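Local coordinates for protein tyrosinase (Burkholderia thailandensis, PDB 5ZRD) that uses a pair of copper ions to hydroxylate monophenols to catechols, efficiently even at acidic pH, and probably oxidises these on to quinones, at residues I442-A447 and E458-H463; L340-N345 and L367-P372; L29-R34 and S107-V112; E306-G311 and S468-V473. All coordinates share one frame; numbering follows the deposited sequence.

Contact 1: residues I442-A447 and E458-H463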
loop_
_atom_site.group_PDB
_atom_site.type_symbol
_atom_site.label_atom_id
_atom_site.label_comp_id
_atom_site.label_asym_id
_atom_site.label_seq_id
_atom_site.Cartn_x
_atom_site.Cartn_y
_atom_site.Cartn_z
ATOM N N ILE A 442 -12.173 23.397 22.327
ATOM C CA ILE A 442 -12.077 24.797 22.650
ATOM C C ILE A 442 -10.868 24.998 23.562
ATOM O O ILE A 442 -10.610 24.170 24.420
ATOM C CB ILE A 442 -13.346 25.318 23.329
ATOM C CG1 ILE A 442 -14.612 24.967 22.537
ATOM C CG2 ILE A 442 -13.204 26.815 23.573
ATOM C CD1 ILE A 442 -15.892 25.165 23.317
ATOM N N MET A 443 -10.119 26.078 23.295
ATOM C CA MET A 443 -9.057 26.562 24.158
ATOM C C MET A 443 -9.566 27.854 24.803
ATOM O O MET A 443 -10.066 28.714 24.091
ATOM C CB MET A 443 -7.776 26.847 23.372
ATOM C CG MET A 443 -7.197 25.636 22.746
ATOM S SD MET A 443 -5.752 25.970 21.702
ATOM C CE MET A 443 -4.695 26.791 22.893
ATOM N N LYS A 444 -9.502 27.934 26.134
ATOM C CA LYS A 444 -9.900 29.115 26.904
ATOM C C LYS A 444 -8.667 29.584 27.674
ATOM O O LYS A 444 -8.003 28.768 28.295
ATOM C CB LYS A 444 -11.050 28.770 27.851
ATOM C CG LYS A 444 -12.424 28.711 27.205
ATOM C CD LYS A 444 -13.521 28.494 28.200
ATOM C CE LYS A 444 -14.284 29.761 28.513
ATOM N NZ LYS A 444 -15.397 29.508 29.458
ATOM N N ALA A 445 -8.282 30.846 27.546
ATOM C CA ALA A 445 -7.017 31.294 28.139
ATOM C C ALA A 445 -7.312 32.179 29.351
ATOM O O ALA A 445 -8.245 32.973 29.323
ATOM C CB ALA A 445 -6.168 32.003 27.113
ATOM N N TYR A 446 -6.506 32.011 30.399
ATOM C CA TYR A 446 -6.619 32.772 31.639
ATOM C C TYR A 446 -5.247 33.295 32.084
ATOM O O TYR A 446 -4.195 32.679 31.872
ATOM C CB TYR A 446 -7.208 31.907 32.759
ATOM C CG TYR A 446 -8.590 31.410 32.465
ATOM C CD1 TYR A 446 -9.708 32.155 32.787
ATOM C CD2 TYR A 446 -8.786 30.220 31.793
ATOM C CE1 TYR A 446 -10.993 31.709 32.495
ATOM C CE2 TYR A 446 -10.059 29.759 31.488
ATOM C CZ TYR A 446 -11.170 30.505 31.838
ATOM O OH TYR A 446 -12.422 30.055 31.526
ATOM N N ALA A 447 -5.279 34.435 32.749
ATOM C CA ALA A 447 -4.102 34.954 33.459
ATOM C C ALA A 447 -4.475 35.180 34.939
ATOM O O ALA A 447 -5.526 35.783 35.273
ATOM C CB ALA A 447 -3.599 36.219 32.783
ATOM N N GLU A 458 -8.161 36.586 38.671
ATOM C CA GLU A 458 -8.141 35.861 37.391
ATOM C C GLU A 458 -8.633 36.731 36.219
ATOM O O GLU A 458 -9.706 37.313 36.260
ATOM C CB GLU A 458 -9.008 34.615 37.441
ATOM C CG GLU A 458 -8.413 33.505 36.606
ATOM C CD GLU A 458 -9.319 32.300 36.481
ATOM O OE1 GLU A 458 -10.568 32.523 36.283
ATOM O OE2 GLU A 458 -8.775 31.153 36.593
ATOM N N TYR A 459 -7.859 36.780 35.140
ATOM C CA TYR A 459 -8.326 37.478 33.952
ATOM C C TYR A 459 -8.681 36.443 32.872
ATOM O O TYR A 459 -7.886 35.547 32.563
ATOM C CB TYR A 459 -7.280 38.515 33.533
ATOM C CG TYR A 459 -7.084 39.617 34.544
ATOM C CD1 TYR A 459 -7.858 40.763 34.500
ATOM C CD2 TYR A 459 -6.154 39.495 35.564
ATOM C CE1 TYR A 459 -7.693 41.775 35.428
ATOM C CE2 TYR A 459 -5.996 40.482 36.520
ATOM C CZ TYR A 459 -6.760 41.633 36.445
ATOM O OH TYR A 459 -6.593 42.629 37.362
ATOM N N TYR A 460 -9.891 36.553 32.328
ATOM C CA TYR A 460 -10.318 35.706 31.228
ATOM C C TYR A 460 -9.878 36.371 29.930
ATOM O O TYR A 460 -10.316 37.463 29.664
ATOM C CB TYR A 460 -11.827 35.434 31.277
ATOM C CG TYR A 460 -12.307 34.597 30.119
ATOM C CD1 TYR A 460 -11.623 33.456 29.726
ATOM C CD2 TYR A 460 -13.397 35.000 29.359
ATOM C CE1 TYR A 460 -12.029 32.723 28.624
ATOM C CE2 TYR A 460 -13.835 34.261 28.275
ATOM C CZ TYR A 460 -13.138 33.127 27.893
ATOM O OH TYR A 460 -13.593 32.411 26.822
ATOM N N LEU A 461 -8.992 35.734 29.160
ATOM C CA LEU A 461 -8.420 36.379 27.933
ATOM C C LEU A 461 -9.216 36.040 26.664
ATOM O O LEU A 461 -9.055 36.710 25.654
ATOM C CB LEU A 461 -6.988 35.894 27.793
ATOM C CG LEU A 461 -6.107 36.099 29.029
ATOM C CD1 LEU A 461 -4.687 35.645 28.756
ATOM C CD2 LEU A 461 -6.120 37.556 29.468
ATOM N N GLY A 462 -10.024 34.977 26.699
ATOM C CA GLY A 462 -10.893 34.627 25.588
ATOM C C GLY A 462 -10.869 33.141 25.252
ATOM O O GLY A 462 -10.267 32.352 25.979
ATOM N N HIS A 463 -11.586 32.783 24.165
ATOM C CA HIS A 463 -11.707 31.417 23.655
ATOM C C HIS A 463 -11.211 31.325 22.191
ATOM O O HIS A 463 -11.099 32.302 21.470
ATOM C CB HIS A 463 -13.147 30.931 23.773
ATOM C CG HIS A 463 -14.074 31.597 22.802
ATOM N ND1 HIS A 463 -14.818 32.709 23.130
ATOM C CD2 HIS A 463 -14.339 31.338 21.505
ATOM C CE1 HIS A 463 -15.530 33.087 22.081
ATOM N NE2 HIS A 463 -15.249 32.268 21.071
#

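Contact 2: residues L340-N345 and L367-P372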
loop_
_atom_site.group_PDB
_atom_site.type_symbol
_atom_site.label_atom_id
_atom_site.label_comp_id
_atom_site.label_asym_id
_atom_site.label_seq_id
_atom_site.Cartn_x
_atom_site.Cartn_y
_atom_site.Cartn_z
ATOM N N LEU A 340 -11.405 39.916 -5.468
ATOM C CA LEU A 340 -10.732 39.302 -4.365
ATOM C C LEU A 340 -9.305 39.035 -4.830
ATOM O O LEU A 340 -9.056 38.897 -6.027
ATOM C CB LEU A 340 -11.450 38.001 -3.976
ATOM C CG LEU A 340 -12.862 38.162 -3.413
ATOM C CD1 LEU A 340 -13.495 36.801 -3.166
ATOM C CD2 LEU A 340 -12.850 38.956 -2.119
ATOM N N ASP A 341 -8.396 38.965 -3.886
ATOM C CA ASP A 341 -7.075 38.489 -4.174
ATOM C C ASP A 341 -6.706 37.551 -3.024
ATOM O O ASP A 341 -7.234 37.646 -1.936
ATOM C CB ASP A 341 -6.106 39.673 -4.285
ATOM C CG ASP A 341 -6.223 40.637 -3.105
ATOM O OD1 ASP A 341 -7.106 41.523 -3.117
ATOM O OD2 ASP A 341 -5.444 40.512 -2.157
ATOM N N ILE A 342 -5.783 36.659 -3.324
ATOM C CA ILE A 342 -5.265 35.674 -2.457
ATOM C C ILE A 342 -3.744 35.767 -2.519
ATOM O O ILE A 342 -3.189 35.877 -3.585
ATOM C CB ILE A 342 -5.818 34.312 -2.915
ATOM C CG1 ILE A 342 -7.321 34.273 -2.617
ATOM C CG2 ILE A 342 -5.069 33.133 -2.298
ATOM C CD1 ILE A 342 -7.932 32.920 -2.696
ATOM N N ILE A 343 -3.074 35.783 -1.373
ATOM C CA ILE A 343 -1.610 35.804 -1.362
ATOM C C ILE A 343 -1.083 34.446 -1.789
ATOM O O ILE A 343 -1.286 33.475 -1.077
ATOM C CB ILE A 343 -1.105 36.162 0.037
ATOM C CG1 ILE A 343 -1.477 37.602 0.388
ATOM C CG2 ILE A 343 0.381 35.881 0.168
ATOM C CD1 ILE A 343 -1.574 37.847 1.882
ATOM N N ARG A 344 -0.402 34.386 -2.926
ATOM C CA ARG A 344 0.078 33.110 -3.458
ATOM C C ARG A 344 0.958 32.409 -2.409
ATOM O O ARG A 344 1.898 32.966 -1.881
ATOM C CB ARG A 344 0.850 33.316 -4.771
ATOM C CG ARG A 344 0.126 32.843 -6.028
ATOM C CD ARG A 344 -0.998 33.770 -6.498
ATOM N NE ARG A 344 -0.563 34.938 -7.283
ATOM C CZ ARG A 344 -1.109 35.352 -8.435
ATOM N NH1 ARG A 344 -0.710 36.488 -8.990
ATOM N NH2 ARG A 344 -2.055 34.639 -9.024
ATOM N N ASN A 345 0.609 31.186 -2.105
ATOM C CA ASN A 345 1.424 30.252 -1.323
ATOM C C ASN A 345 1.437 30.615 0.162
ATOM O O ASN A 345 2.280 30.059 0.902
ATOM C CB ASN A 345 2.841 30.104 -1.875
ATOM C CG ASN A 345 2.887 29.288 -3.161
ATOM O OD1 ASN A 345 2.275 28.240 -3.240
ATOM N ND2 ASN A 345 3.641 29.726 -4.156
ATOM N N LEU A 367 -4.585 26.054 -3.986
ATOM C CA LEU A 367 -5.930 26.557 -4.016
ATOM C C LEU A 367 -5.888 28.052 -4.333
ATOM O O LEU A 367 -5.110 28.808 -3.706
ATOM C CB LEU A 367 -6.596 26.340 -2.653
ATOM C CG LEU A 367 -6.507 24.929 -2.094
ATOM C CD1 LEU A 367 -7.172 24.826 -0.721
ATOM C CD2 LEU A 367 -7.150 23.955 -3.052
ATOM N N ASN A 368 -6.756 28.468 -5.261
ATOM C CA ASN A 368 -6.830 29.863 -5.705
ATOM C C ASN A 368 -8.256 30.173 -6.222
ATOM O O ASN A 368 -9.188 29.384 -6.007
ATOM C CB ASN A 368 -5.721 30.102 -6.728
ATOM C CG ASN A 368 -5.897 29.189 -7.919
ATOM O OD1 ASN A 368 -6.920 29.273 -8.593
ATOM N ND2 ASN A 368 -4.978 28.254 -8.104
ATOM N N LEU A 369 -8.458 31.314 -6.879
ATOM C CA LEU A 369 -9.840 31.765 -7.245
ATOM C C LEU A 369 -10.373 30.985 -8.450
ATOM O O LEU A 369 -11.559 31.079 -8.776
ATOM C CB LEU A 369 -9.832 33.266 -7.550
ATOM C CG LEU A 369 -9.434 34.154 -6.371
ATOM C CD1 LEU A 369 -8.941 35.510 -6.850
ATOM C CD2 LEU A 369 -10.582 34.308 -5.394
ATOM N N THR A 370 -9.476 30.215 -9.063
ATOM C CA THR A 370 -9.697 29.350 -10.228
ATOM C C THR A 370 -10.097 27.939 -9.785
ATOM O O THR A 370 -10.586 27.160 -10.583
ATOM C CB THR A 370 -8.408 29.372 -11.079
ATOM O OG1 THR A 370 -8.653 30.445 -11.977
ATOM C CG2 THR A 370 -8.061 28.121 -11.853
ATOM N N THR A 371 -9.836 27.583 -8.530
ATOM C CA THR A 371 -10.047 26.196 -8.094
ATOM C C THR A 371 -11.543 25.873 -8.145
ATOM O O THR A 371 -12.351 26.636 -7.623
ATOM C CB THR A 371 -9.451 25.944 -6.702
ATOM O OG1 THR A 371 -8.072 26.301 -6.715
ATOM C CG2 THR A 371 -9.550 24.499 -6.276
ATOM N N PRO A 372 -11.902 24.744 -8.793
ATOM C CA PRO A 372 -13.238 24.154 -8.799
ATOM C C PRO A 372 -13.798 24.056 -7.370
ATOM O O PRO A 372 -13.110 23.532 -6.469
ATOM C CB PRO A 372 -13.078 22.724 -9.331
ATOM C CG PRO A 372 -11.780 22.743 -10.045
ATOM C CD PRO A 372 -10.948 23.734 -9.266
#

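Contact 3: residues L29-R34 and S107-V112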
loop_
_atom_site.group_PDB
_atom_site.type_symbol
_atom_site.label_atom_id
_atom_site.label_comp_id
_atom_site.label_asym_id
_atom_site.label_seq_id
_atom_site.Cartn_x
_atom_site.Cartn_y
_atom_site.Cartn_z
ATOM N N LEU A 29 -43.006 32.763 5.371
ATOM C CA LEU A 29 -42.601 31.626 6.189
ATOM C C LEU A 29 -43.177 30.325 5.620
ATOM O O LEU A 29 -42.467 29.318 5.573
ATOM C CB LEU A 29 -43.025 31.820 7.644
ATOM C CG LEU A 29 -42.213 31.019 8.653
ATOM C CD1 LEU A 29 -40.723 31.093 8.357
ATOM C CD2 LEU A 29 -42.474 31.500 10.057
ATOM N N GLU A 30 -44.419 30.348 5.151
ATOM C CA GLU A 30 -45.033 29.131 4.624
ATOM C C GLU A 30 -44.272 28.652 3.371
ATOM O O GLU A 30 -44.023 27.423 3.175
ATOM C CB GLU A 30 -46.511 29.377 4.330
ATOM C CG GLU A 30 -47.399 29.332 5.572
ATOM C CD GLU A 30 -48.827 29.818 5.358
ATOM O OE1 GLU A 30 -49.646 29.719 6.295
ATOM O OE2 GLU A 30 -49.109 30.298 4.248
ATOM N N ASP A 31 -43.876 29.579 2.509
ATOM C CA ASP A 31 -43.140 29.148 1.299
ATOM C C ASP A 31 -41.818 28.455 1.666
ATOM O O ASP A 31 -41.445 27.411 1.098
ATOM C CB ASP A 31 -42.840 30.335 0.380
ATOM C CG ASP A 31 -44.088 30.893 -0.308
ATOM O OD1 ASP A 31 -45.096 30.162 -0.492
ATOM O OD2 ASP A 31 -44.035 32.082 -0.685
ATOM N N LEU A 32 -41.105 29.064 2.607
ATOM C CA LEU A 32 -39.844 28.513 3.070
ATOM C C LEU A 32 -40.081 27.108 3.642
ATOM O O LEU A 32 -39.420 26.164 3.214
ATOM C CB LEU A 32 -39.222 29.440 4.122
ATOM C CG LEU A 32 -37.876 28.944 4.655
ATOM C CD1 LEU A 32 -36.792 29.115 3.604
ATOM C CD2 LEU A 32 -37.516 29.627 5.959
ATOM N N VAL A 33 -41.021 26.975 4.579
ATOM C CA VAL A 33 -41.303 25.668 5.182
ATOM C C VAL A 33 -41.725 24.682 4.088
ATOM O O VAL A 33 -41.214 23.561 4.034
ATOM C CB VAL A 33 -42.334 25.756 6.323
ATOM C CG1 VAL A 33 -42.868 24.382 6.699
ATOM C CG2 VAL A 33 -41.754 26.437 7.560
ATOM N N ARG A 34 -42.614 25.112 3.192
ATOM C CA ARG A 34 -43.121 24.215 2.157
ATOM C C ARG A 34 -41.963 23.733 1.292
ATOM O O ARG A 34 -41.971 22.597 0.890
ATOM C CB ARG A 34 -44.201 24.890 1.299
ATOM C CG ARG A 34 -44.652 24.073 0.087
ATOM C CD ARG A 34 -45.695 24.778 -0.774
ATOM N NE ARG A 34 -46.976 24.819 -0.088
ATOM C CZ ARG A 34 -47.516 25.896 0.476
ATOM N NH1 ARG A 34 -48.663 25.764 1.124
ATOM N NH2 ARG A 34 -46.929 27.088 0.394
ATOM N N SER A 107 -36.835 24.695 -6.732
ATOM C CA SER A 107 -37.430 23.609 -7.487
ATOM C C SER A 107 -38.751 23.142 -6.860
ATOM O O SER A 107 -39.520 22.527 -7.552
ATOM C CB SER A 107 -36.492 22.445 -7.607
ATOM O OG SER A 107 -36.534 21.691 -6.407
ATOM N N ILE A 108 -38.983 23.387 -5.582
ATOM C CA ILE A 108 -40.245 23.108 -4.956
ATOM C C ILE A 108 -41.100 24.369 -5.017
ATOM O O ILE A 108 -42.233 24.324 -5.478
ATOM C CB ILE A 108 -40.053 22.656 -3.493
ATOM C CG1 ILE A 108 -39.100 21.463 -3.339
ATOM C CG2 ILE A 108 -41.395 22.402 -2.805
ATOM C CD1 ILE A 108 -39.217 20.409 -4.412
ATOM N N VAL A 109 -40.582 25.475 -4.481
ATOM C CA VAL A 109 -41.313 26.753 -4.462
ATOM C C VAL A 109 -40.523 27.783 -5.288
ATOM O O VAL A 109 -39.532 28.321 -4.773
ATOM C CB VAL A 109 -41.503 27.305 -3.046
ATOM C CG1 VAL A 109 -42.141 28.675 -3.098
ATOM C CG2 VAL A 109 -42.280 26.364 -2.138
ATOM N N PRO A 110 -40.983 28.096 -6.542
ATOM C CA PRO A 110 -40.198 29.014 -7.396
ATOM C C PRO A 110 -39.945 30.401 -6.784
ATOM O O PRO A 110 -40.817 30.966 -6.065
ATOM C CB PRO A 110 -41.006 29.063 -8.709
ATOM C CG PRO A 110 -41.518 27.631 -8.808
ATOM C CD PRO A 110 -41.982 27.380 -7.382
ATOM N N GLY A 111 -38.713 30.913 -7.031
ATOM C CA GLY A 111 -38.290 32.231 -6.513
ATOM C C GLY A 111 -38.281 32.307 -4.982
ATOM O O GLY A 111 -38.282 33.414 -4.420
ATOM N N VAL A 112 -38.264 31.189 -4.254
ATOM C CA VAL A 112 -38.127 31.322 -2.780
ATOM C C VAL A 112 -36.645 31.657 -2.498
ATOM O O VAL A 112 -35.740 31.298 -3.296
ATOM C CB VAL A 112 -38.595 30.076 -1.999
ATOM C CG1 VAL A 112 -37.606 28.939 -2.097
ATOM C CG2 VAL A 112 -38.849 30.378 -0.531
#

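Contact 4: residues E306-G311 and S468-V473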
loop_
_atom_site.group_PDB
_atom_site.type_symbol
_atom_site.label_atom_id
_atom_site.label_comp_id
_atom_site.label_asym_id
_atom_site.label_seq_id
_atom_site.Cartn_x
_atom_site.Cartn_y
_atom_site.Cartn_z
ATOM N N GLU A 306 -19.169 18.967 14.690
ATOM C CA GLU A 306 -18.053 18.486 13.916
ATOM C C GLU A 306 -18.472 18.539 12.431
ATOM O O GLU A 306 -19.668 18.664 12.094
ATOM C CB GLU A 306 -17.692 17.039 14.270
ATOM C CG GLU A 306 -16.803 16.874 15.506
ATOM C CD GLU A 306 -17.411 17.101 16.893
ATOM O OE1 GLU A 306 -18.641 17.105 17.029
ATOM O OE2 GLU A 306 -16.622 17.273 17.846
ATOM N N ASN A 307 -17.513 18.460 11.520
ATOM C CA ASN A 307 -17.836 18.697 10.145
ATOM C C ASN A 307 -18.504 17.445 9.541
ATOM O O ASN A 307 -19.105 17.515 8.473
ATOM C CB ASN A 307 -16.600 19.152 9.386
ATOM C CG ASN A 307 -16.307 20.626 9.567
ATOM O OD1 ASN A 307 -15.142 21.017 9.619
ATOM N ND2 ASN A 307 -17.341 21.444 9.676
ATOM N N ASN A 308 -18.443 16.304 10.227
ATOM C CA ASN A 308 -18.838 15.008 9.624
ATOM C C ASN A 308 -20.285 15.033 9.117
ATOM O O ASN A 308 -20.539 14.728 7.960
ATOM C CB ASN A 308 -18.665 13.878 10.629
ATOM C CG ASN A 308 -17.217 13.605 10.920
ATOM O OD1 ASN A 308 -16.646 12.598 10.476
ATOM N ND2 ASN A 308 -16.610 14.550 11.594
ATOM N N THR A 309 -21.223 15.439 9.972
ATOM C CA THR A 309 -22.645 15.381 9.641
ATOM C C THR A 309 -23.360 16.694 9.969
ATOM O O THR A 309 -24.580 16.767 9.926
ATOM C CB THR A 309 -23.325 14.231 10.406
ATOM O OG1 THR A 309 -23.150 14.352 11.827
ATOM C CG2 THR A 309 -22.777 12.892 9.977
ATOM N N ALA A 310 -22.638 17.764 10.233
ATOM C CA ALA A 310 -23.295 19.068 10.487
ATOM C C ALA A 310 -24.231 19.456 9.342
ATOM O O ALA A 310 -25.243 20.110 9.545
ATOM C CB ALA A 310 -22.249 20.127 10.651
ATOM N N GLY A 311 -23.861 19.107 8.122
ATOM C CA GLY A 311 -24.696 19.489 6.965
ATOM C C GLY A 311 -26.066 18.816 6.973
ATOM O O GLY A 311 -26.933 19.242 6.226
ATOM N N SER A 468 -13.502 20.686 14.219
ATOM C CA SER A 468 -12.743 19.649 13.575
ATOM C C SER A 468 -13.700 18.525 13.158
ATOM O O SER A 468 -14.837 18.792 12.757
ATOM C CB SER A 468 -11.621 19.202 14.464
ATOM O OG SER A 468 -10.805 18.245 13.792
ATOM N N ARG A 469 -13.279 17.285 13.304
ATOM C CA ARG A 469 -13.946 16.163 12.663
ATOM C C ARG A 469 -13.791 14.929 13.561
ATOM O O ARG A 469 -12.801 14.845 14.317
ATOM C CB ARG A 469 -13.257 15.932 11.317
ATOM C CG ARG A 469 -11.762 15.697 11.487
ATOM C CD ARG A 469 -11.053 15.193 10.252
ATOM N NE ARG A 469 -11.561 13.864 10.002
ATOM C CZ ARG A 469 -11.265 13.132 8.943
ATOM N NH1 ARG A 469 -11.789 11.919 8.828
ATOM N NH2 ARG A 469 -10.443 13.617 8.026
ATOM N N TRP A 470 -14.729 13.989 13.509
ATOM C CA TRP A 470 -14.454 12.679 14.071
ATOM C C TRP A 470 -13.480 11.954 13.146
ATOM O O TRP A 470 -13.621 12.094 11.944
ATOM C CB TRP A 470 -15.748 11.877 14.199
ATOM C CG TRP A 470 -16.770 12.531 15.065
ATOM C CD1 TRP A 470 -17.977 13.024 14.674
ATOM C CD2 TRP A 470 -16.663 12.773 16.477
ATOM N NE1 TRP A 470 -18.640 13.543 15.748
ATOM C CE2 TRP A 470 -17.863 13.401 16.871
ATOM C CE3 TRP A 470 -15.691 12.490 17.440
ATOM C CZ2 TRP A 470 -18.113 13.767 18.196
ATOM C CZ3 TRP A 470 -15.945 12.830 18.752
ATOM C CH2 TRP A 470 -17.150 13.447 19.123
ATOM N N ASN A 471 -12.582 11.145 13.707
ATOM C CA ASN A 471 -11.617 10.351 12.935
ATOM C C ASN A 471 -11.692 8.861 13.254
ATOM O O ASN A 471 -11.720 8.458 14.422
ATOM C CB ASN A 471 -10.172 10.692 13.270
ATOM C CG ASN A 471 -9.648 11.817 12.414
ATOM O OD1 ASN A 471 -9.300 12.868 12.937
ATOM N ND2 ASN A 471 -9.590 11.585 11.114
ATOM N N VAL A 472 -11.638 8.079 12.190
ATOM C CA VAL A 472 -11.431 6.628 12.254
ATOM C C VAL A 472 -10.066 6.323 11.642
ATOM O O VAL A 472 -9.873 6.561 10.459
ATOM C CB VAL A 472 -12.515 5.875 11.464
ATOM C CG1 VAL A 472 -12.272 4.371 11.470
ATOM C CG2 VAL A 472 -13.904 6.216 11.952
ATOM N N VAL A 473 -9.164 5.790 12.430
ATOM C CA VAL A 473 -7.781 5.646 11.999
ATOM C C VAL A 473 -7.323 4.190 12.158
ATOM O O VAL A 473 -7.637 3.531 13.173
ATOM C CB VAL A 473 -6.866 6.609 12.774
ATOM C CG1 VAL A 473 -6.988 6.445 14.284
ATOM C CG2 VAL A 473 -5.419 6.471 12.326
HETATM O O HOH W 1 -20.662 15.623 16.164
#

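Contact 1: residues I442-A447 and E458-H463
Four main-chain hydrogen bonds tie segments 442-447 and 458-463 together. Ala447 and Tyr459 form a regular antiparallel hydrogen-bonded pair: Ala447 N reaches Tyr459 O at 2.8 Å, and Tyr459 N meets Ala447 O at a short 2.5 Å, nearly straight at 173°. Further along, Ala445 N donates to Gly462 O while Ala445 O receives Leu461 N, both at 2.9 Å, so one residue faces two. That is a beta bulge, set into the hairpin of strands 441-450 and 456-466, and it explains why the register Tyr446-Tyr460 shifts to Lys444-His463. Strand 502-509 pairs along the other edge of 442-447.

Aromatic packing lies on the Tyr446 and Tyr460 face. CG of Tyr460 is anti to its backbone N (chi1 178°), which carries the ring over the neighbouring strand; Tyr460 CD1 comes to 3.3 Å from Tyr446 CE1, the planes tilted by 36°. The phenol end then meets the bent Lys444 chain, with Lys444 CE 3.2 Å from Tyr460 OH.

Polar ends find partners beyond the hairpin. Tyr289 OH bonds to both Tyr460 OH and His463 ND1, Lys444 NZ reaches Tyr289 O, and Glu458 pairs with Arg504.

Contact 2: residues L340-N345 and L367-P372
Leu369 carries this contact: it leaves a type I turn spanning Asn368 to Thr371 and reaches across to Leu340 and Ile342 of segment 340-345. CB already points at that segment. CG stands anti to the carbonyl carbon (chi1 -63°), and there the first contact is made, 4.2 Å from Ile342 CD1. At the fork the two methyls divide the work. CD1 turns to the main chain and rests 3.5 Å from Leu340 O, an apolar group packed against a peptide oxygen rather than a polar bond. CD2 settles between two side chains, 4.0 Å from Leu340 CB and equally 4.0 Å from Ile342 CD1. The Ile342 chain is extended (chi2 -166°), and it runs past Leu369 in the opposite direction; Ile342 CD1 lies 4.4 Å from Asn368 CA. No hydrogen bond links the segments; the evidence is entirely for van der Waals packing.

What aims Leu369 is the turn. Thr371 N closes it on Asn368 O at 3.2 Å, and Asn368 N is held by Thr371 OG1 at 2.9 Å, so the main chain on both sides of Leu369 is anchored. Asn368 OD1 also accepts from Thr370 N as an Asx turn, though its modelled place is less certain.

Both segments belong to the long irregular connection between helix 315-334 and strand 372-373, packed beside helix 250-254, where Tyr250 touches Leu340 and Ile342. Beyond them, Arg344 forms a salt bridge with Glu533, in strand 531-534 of the second subunit.

Contact 3: residues L29-R34 and S107-V112
Asp31 is the first residue of helix segment 29-34 to engage the turn at 107-112, using its aliphatic and main-chain parts. Its CB lies 3.9 Å from Val109 CG1 and 4.1 Å from Val112 CG2, while its carbonyl O meets Val109 CG2 at 3.5 Å. The carboxylate has a long salt bridge to Arg34 NH2 (OD1 at 3.7 Å) and a weak, long ion pair with Lys27. Leu32 follows with its side chain directed away, so the contact there is through the backbone: Leu32 N is 4.1 Å from Val112 CG2. One helical turn beyond Asp31, Arg34 has CG anti to its backbone N (chi1 173°), laying its methylenes across Val109 CG2, 4.0 Å from Arg34 CG. Ile108 CG2 approaches Arg34 O at 3.7 Å.

On Val109, CG1 lies against the Asp31 side chain, while CG2 sits between the Asp31 carbonyl and the Arg34 methylenes. A type II turn from Val109 to Val112, with Gly111 at positive phi (62°), brings both valines to the same helix.

Helix 27-41 thus packs against the 109-112 turn that follows helix 90-108, while strand 137-140 touches Glu30, Val33 and Arg34, whose guanidinium forms a salt bridge with Asp141.

Contact 4: residues E306-G311 and S468-V473
Glu306 lies over one face of the Trp470 indole. Glu306 CG sits 3.9 Å from the centroid of the Trp470 five-membered ring and 15° off its normal, a CH-pi contact. Its carboxylate continues over the same face, with CD 3.5 Å above the indole plane and the two planes 26° apart; the bend at chi2 (73°) folds it there. Beside this stack the backbones join: Asn307 N donates to Ser468 O at 3.0 Å, nearly along the C=O axis.

A water forms the next layer, donating to Glu306 OE1 at 2.7 Å and accepting from Trp470 NE1 at 2.9 Å. Further out, Arg510 and Ser440 N grip Glu306 OE2. Asn307 leads inward: it lines the oxygen-atom pocket near His57 and His85, and its O receives a weak hydrogen bond from His57 ND1. Leu467, just before Ser468, lines the same pocket.

Chemically, a buried carboxylate that is salt-bridged to Arg510 and also has a backbone donor and a water would be expected to stay ionised. The Asn307-Ser468 bond joins the loop that contacts the copper ligand His57 to the later loop bearing Leu467, consistent with both lining the dicopper pocket.

Contacts 1 and 4 are buried, contact 3 is partly so, and contact 2 lies at the surface beside another subunit. Main-chain hydrogen bonding dominates contact 1, whereas contact 4 mixes one backbone bond with a stacked carboxylate and a water; contacts 2 and 3 have no hydrogen bond between their segments and rely on branched aliphatic methyls. Only contact 4 reaches the copper pocket with its own residues. Strand 456-466 of contact 1 runs on into its 468-473 loop, and helix 315-334 separates its 306-311 loop from the connection holding contact 2; contact 3 shares no element with the others. No two touch; contacts 1 and 4 come closest, about 9 Å between nearest atoms.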